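Local coordinates for protein triosephosphate isomerase (Trichomonas vaginalis, PDB 4O4V) that probably interconverts D-glyceraldehyde 3-phosphate and dihydroxyacetone phosphate, the isomerase step of glycolysis and gluconeogenesis, working as a homodimer, at residues N64-P69 / A110-F114; G156-D160 / I201-V205. All blocks are in the same frame, centred on the assembly; numbering follows the deposited sequence.

Overall arrangement
Both contacts lie in the outer layer of one eight-stranded parallel barrel and share no element. Contact 1 sets the loop leaving the C-terminal end of strand 59-62 on helix 105-117; contact 2 sets the turn entering the N-terminal end of strand 161-165 against residues 201-205, on helix 199-204 and the chain leading on to strand 207-209. Their centres are about 19 Å apart. Contact 1 is partly buried and reaches the subunit interface at N64; its lysine bonds to an amide oxygen and, weakly, a main-chain carbonyl across the segments, and pairs with E103 outside them. In contact 2, at the surface, a salt bridge itself joins the segments, between exposed side chains, beside a tryptophan packed on an isoleucine and a valine.

Contact 1. Residues N64-P69 / A110-F114; sequences NVFTKP and AKAKF
The amine of K111 is the polar centre: NZ donates to OD1 of N64 at 2.9 Å and, more weakly, to the main-chain O of V65 at 3.1 Å. A water accepts from K111 NZ at 2.9 Å and from N64 ND2 at 3.1 Å, closing a small ring around the amide. To get there the lysine leaves its helix with chi1 m and the rest of its chain extended (t, t, t); N64 meets it with chi1 t. E103 completes the charge pairing with a salt bridge to the same NZ. Residues 64-66 run extended, then T67 turns (phi/psi -93/-7) and brings its CA to 4.8 Å from that of K111, the nearest CA pair of the two segments. Here T67 CG2 packs on K111 CG at 3.6 Å and on A110 CB at 3.9 Å. One helical turn after A110, F114 (chi1 t, chi2 75°) packs its ring against the backbone of residues 67-69: T67 O sits over one ring face, 3.3 Å from F114 CG, and P69 CD touches F114 CZ at 3.6 Å. Beyond the segments, V65 packs on helix 79-83 and N64 on G75 of the second subunit. This is a loop following the third strand of a TIM barrel, braced against helix 105-117, the second of two helices after the fourth strand, 89-92, next to the dimer interface.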
loop_
_atom_site.group_PDB
_atom_site.type_symbol
_atom_site.label_atom_id
_atom_site.label_comp_id
_atom_site.label_asym_id
_atom_site.label_seq_id
_atom_site.Cartn_x
_atom_site.Cartn_y
_atom_site.Cartn_z
ATOM N N ASN A 64 -4.115 -4.540 -4.827
ATOM C CA ASN A 64 -4.585 -4.745 -3.458
ATOM C C ASN A 64 -5.573 -3.622 -3.151
ATOM O O ASN A 64 -5.534 -2.581 -3.812
ATOM C CB ASN A 64 -3.414 -4.684 -2.468
ATOM C CG ASN A 64 -3.816 -4.980 -1.052
ATOM O OD1 ASN A 64 -4.613 -5.863 -0.810
ATOM N ND2 ASN A 64 -3.254 -4.218 -0.110
ATOM N N VAL A 65 -6.378 -3.796 -2.109
ATOM C CA VAL A 65 -7.199 -2.722 -1.531
ATOM C C VAL A 65 -7.338 -3.011 -0.052
ATOM O O VAL A 65 -7.132 -4.142 0.405
ATOM C CB VAL A 65 -8.615 -2.629 -2.153
ATOM C CG1 VAL A 65 -8.580 -2.370 -3.618
ATOM C CG2 VAL A 65 -9.444 -3.861 -1.885
ATOM N N PHE A 66 -7.705 -2.006 0.733
ATOM C CA PHE A 66 -7.983 -2.216 2.148
ATOM C C PHE A 66 -9.454 -2.638 2.364
ATOM O O PHE A 66 -10.198 -2.809 1.422
ATOM C CB PHE A 66 -7.586 -0.941 2.929
ATOM C CG PHE A 66 -7.549 -1.114 4.412
ATOM C CD1 PHE A 66 -6.729 -2.044 5.023
ATOM C CD2 PHE A 66 -8.355 -0.324 5.231
ATOM C CE1 PHE A 66 -6.710 -2.186 6.385
ATOM C CE2 PHE A 66 -8.334 -0.479 6.584
ATOM C CZ PHE A 66 -7.538 -1.394 7.166
ATOM N N THR A 67 -9.850 -2.857 3.619
ATOM C CA THR A 67 -11.175 -3.384 3.975
ATOM C C THR A 67 -12.234 -2.325 4.261
ATOM O O THR A 67 -13.394 -2.666 4.469
ATOM C CB THR A 67 -11.059 -4.209 5.238
ATOM O OG1 THR A 67 -10.343 -3.422 6.185
ATOM C CG2 THR A 67 -10.353 -5.552 4.997
ATOM N N LYS A 68 -11.852 -1.061 4.301
ATOM C CA LYS A 68 -12.731 0.029 4.711
ATOM C C LYS A 68 -12.779 1.116 3.645
ATOM O O LYS A 68 -11.854 1.206 2.837
ATOM C CB LYS A 68 -12.186 0.628 6.019
ATOM C CG LYS A 68 -12.066 -0.363 7.176
ATOM C CD LYS A 68 -13.400 -0.848 7.699
ATOM C CE LYS A 68 -13.192 -1.713 8.941
ATOM N NZ LYS A 68 -14.465 -2.200 9.525
ATOM N N PRO A 69 -13.788 1.999 3.670
ATOM C CA PRO A 69 -13.879 3.042 2.627
ATOM C C PRO A 69 -12.839 4.148 2.726
ATOM O O PRO A 69 -12.475 4.743 1.715
ATOM C CB PRO A 69 -15.286 3.622 2.811
ATOM C CG PRO A 69 -15.622 3.293 4.209
ATOM C CD PRO A 69 -14.990 1.959 4.509
ATOM N N ALA A 110 -12.748 -10.360 4.140
ATOM C CA ALA A 110 -13.335 -9.065 4.393
ATOM C C ALA A 110 -13.080 -8.148 3.194
ATOM O O ALA A 110 -13.958 -7.376 2.800
ATOM C CB ALA A 110 -12.784 -8.470 5.672
ATOM N N LYS A 111 -11.890 -8.195 2.597
ATOM C CA LYS A 111 -11.590 -7.396 1.401
ATOM C C LYS A 111 -12.468 -7.792 0.222
ATOM O O LYS A 111 -12.996 -6.924 -0.505
ATOM C CB LYS A 111 -10.123 -7.553 0.999
ATOM C CG LYS A 111 -9.149 -6.928 1.950
ATOM C CD LYS A 111 -7.706 -7.077 1.492
ATOM C CE LYS A 111 -6.777 -6.411 2.495
ATOM N NZ LYS A 111 -5.422 -6.227 1.935
ATOM N N ALA A 112 -12.652 -9.084 0.013
ATOM C CA ALA A 112 -13.458 -9.537 -1.112
ATOM C C ALA A 112 -14.907 -9.067 -0.967
ATOM O O ALA A 112 -15.491 -8.566 -1.926
ATOM C CB ALA A 112 -13.424 -11.061 -1.212
ATOM N N LYS A 113 -15.476 -9.217 0.228
ATOM C CA LYS A 113 -16.840 -8.780 0.463
ATOM C C LYS A 113 -16.954 -7.273 0.239
ATOM O O LYS A 113 -17.887 -6.812 -0.438
ATOM C CB LYS A 113 -17.255 -9.137 1.877
ATOM C CG LYS A 113 -18.685 -8.726 2.247
ATOM C CD LYS A 113 -19.079 -9.211 3.646
ATOM C CE LYS A 113 -20.528 -8.878 4.032
ATOM N NZ LYS A 113 -20.735 -7.439 4.196
ATOM N N PHE A 114 -16.053 -6.499 0.830
ATOM C CA PHE A 114 -16.121 -5.046 0.740
ATOM C C PHE A 114 -15.942 -4.577 -0.696
ATOM O O PHE A 114 -16.698 -3.723 -1.171
ATOM C CB PHE A 114 -15.089 -4.397 1.657
ATOM C CG PHE A 114 -15.182 -2.914 1.672
ATOM C CD1 PHE A 114 -16.183 -2.301 2.351
ATOM C CD2 PHE A 114 -14.262 -2.130 0.971
ATOM C CE1 PHE A 114 -16.306 -0.924 2.335
ATOM C CE2 PHE A 114 -14.384 -0.768 0.973
ATOM C CZ PHE A 114 -15.401 -0.177 1.642
HETATM O O HOH W 1 -3.801 -4.063 2.906
#

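Contact 2. Residues G156-D160 / I201-V205; sequences GKWDD and IANKV
A surface contact joins two connecting pieces of the barrel's outer layer: the turn 156-160 leading into strand 161-165, and residues 201-205, on helix 199-204 and the chain leading on to strand 207-209. In the turn, W158 and D159 form a short 3-10 segment, with D160 N hydrogen-bonded to K157 O at 2.9 Å. The nearest CA pairs are W158 with I201 (6.9 Å) and D159 with V205 (7.1 Å). W158, chi1 m and chi2 99°, lays its indole along the helical side: I201 CD1 sits over the face of the five-membered ring in a CH-pi contact, 3.5 Å from W158 CD1, while V205 CG2 meets W158 CE3 at 3.8 Å. Outside this apolar patch K204, chi1 p and then fully extended, passes W158 CB and puts NZ 2.8 Å from D159 OD1, a hydrogen-bonded salt bridge. One water bridges the backbones, donating to W158 O at 2.9 Å and weakly to K204 O at 3.3 Å. Inward, L193 of helix 179-197 receives both W158 and V205, I150 and I153 also pack on the indole, and R190 NH1 is hydrogen-bonded to V205 O, so the contact ties neighbouring connections beside strands 161-165 and 207-209.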
loop_
_atom_site.group_PDB
_atom_site.type_symbol
_atom_site.label_atom_id
_atom_site.label_comp_id
_atom_site.label_asym_id
_atom_site.label_seq_id
_atom_site.Cartn_x
_atom_site.Cartn_y
_atom_site.Cartn_z
ATOM N N GLY A 156 -25.440 -12.533 -5.825
ATOM C CA GLY A 156 -25.461 -11.903 -7.133
ATOM C C GLY A 156 -24.135 -11.412 -7.684
ATOM O O GLY A 156 -24.133 -10.784 -8.741
ATOM N N LYS A 157 -23.023 -11.675 -6.996
ATOM C CA LYS A 157 -21.742 -11.098 -7.377
ATOM C C LYS A 157 -20.756 -12.071 -8.006
ATOM O O LYS A 157 -19.628 -11.672 -8.300
ATOM C CB LYS A 157 -21.101 -10.429 -6.156
ATOM C CG LYS A 157 -21.769 -9.157 -5.703
ATOM C CD LYS A 157 -21.599 -8.066 -6.712
ATOM C CE LYS A 157 -22.123 -6.749 -6.199
ATOM N NZ LYS A 157 -21.712 -5.649 -7.101
ATOM N N TRP A 158 -21.165 -13.314 -8.290
ATOM C CA TRP A 158 -20.198 -14.253 -8.853
ATOM C C TRP A 158 -19.742 -13.900 -10.269
ATOM O O TRP A 158 -18.675 -14.323 -10.690
ATOM C CB TRP A 158 -20.707 -15.689 -8.799
ATOM C CG TRP A 158 -20.558 -16.315 -7.429
ATOM C CD1 TRP A 158 -21.538 -16.438 -6.467
ATOM C CD2 TRP A 158 -19.389 -16.914 -6.899
ATOM N NE1 TRP A 158 -21.008 -17.073 -5.361
ATOM C CE2 TRP A 158 -19.702 -17.381 -5.605
ATOM C CE3 TRP A 158 -18.105 -17.112 -7.393
ATOM C CZ2 TRP A 158 -18.775 -18.024 -4.810
ATOM C CZ3 TRP A 158 -17.193 -17.747 -6.610
ATOM C CH2 TRP A 158 -17.540 -18.221 -5.321
ATOM N N ASP A 159 -20.525 -13.117 -10.993
ATOM C CA ASP A 159 -20.121 -12.604 -12.297
ATOM C C ASP A 159 -18.895 -11.717 -12.210
ATOM O O ASP A 159 -18.218 -11.534 -13.214
ATOM C CB ASP A 159 -21.245 -11.783 -12.978
ATOM C CG ASP A 159 -22.422 -12.606 -13.428
ATOM O OD1 ASP A 159 -22.279 -13.801 -13.718
ATOM O OD2 ASP A 159 -23.511 -12.010 -13.532
ATOM N N ASP A 160 -18.587 -11.214 -11.016
ATOM C CA ASP A 160 -17.502 -10.262 -10.777
ATOM C C ASP A 160 -16.311 -10.879 -10.054
ATOM O O ASP A 160 -15.454 -10.148 -9.566
ATOM C CB ASP A 160 -18.086 -9.088 -10.007
ATOM C CG ASP A 160 -19.005 -8.231 -10.855
ATOM O OD1 ASP A 160 -19.077 -8.390 -12.089
ATOM O OD2 ASP A 160 -19.663 -7.370 -10.256
ATOM N N ILE A 201 -22.686 -21.581 -11.289
ATOM C CA ILE A 201 -21.577 -20.720 -10.917
ATOM C C ILE A 201 -20.258 -21.345 -11.363
ATOM O O ILE A 201 -19.401 -20.638 -11.947
ATOM C CB ILE A 201 -21.618 -20.411 -9.408
ATOM C CG1 ILE A 201 -22.803 -19.477 -9.121
ATOM C CG2 ILE A 201 -20.286 -19.769 -8.925
ATOM C CD1 ILE A 201 -23.146 -19.327 -7.646
ATOM N N ALA A 202 -20.050 -22.633 -11.117
ATOM C CA ALA A 202 -18.803 -23.271 -11.498
ATOM C C ALA A 202 -18.564 -23.143 -12.984
ATOM O O ALA A 202 -17.383 -23.020 -13.418
ATOM C CB ALA A 202 -18.826 -24.716 -11.075
ATOM N N ASN A 203 -19.614 -23.199 -13.787
ATOM C CA ASN A 203 -19.457 -23.142 -15.230
ATOM C C ASN A 203 -19.164 -21.750 -15.763
ATOM O O ASN A 203 -18.735 -21.637 -16.922
ATOM C CB ASN A 203 -20.689 -23.716 -15.948
ATOM C CG ASN A 203 -20.659 -25.218 -15.987
ATOM O OD1 ASN A 203 -19.591 -25.808 -16.090
ATOM N ND2 ASN A 203 -21.807 -25.854 -15.834
ATOM N N LYS A 204 -19.419 -20.720 -14.976
ATOM C CA LYS A 204 -19.180 -19.350 -15.453
ATOM C C LYS A 204 -17.926 -18.707 -14.888
ATOM O O LYS A 204 -17.386 -17.778 -15.499
ATOM C CB LYS A 204 -20.403 -18.446 -15.238
ATOM C CG LYS A 204 -20.681 -18.055 -13.854
ATOM C CD LYS A 204 -21.979 -17.211 -13.809
ATOM C CE LYS A 204 -22.302 -16.658 -12.426
ATOM N NZ LYS A 204 -23.623 -15.937 -12.458
ATOM N N VAL A 205 -17.450 -19.138 -13.733
ATOM C CA VAL A 205 -16.270 -18.484 -13.121
ATOM C C VAL A 205 -14.997 -18.841 -13.878
ATOM O O VAL A 205 -14.671 -20.019 -14.083
ATOM C CB VAL A 205 -16.163 -18.866 -11.622
ATOM C CG1 VAL A 205 -14.872 -18.349 -10.988
ATOM C CG2 VAL A 205 -17.333 -18.296 -10.867
HETATM O O HOH W 2 -18.027 -15.402 -13.255
#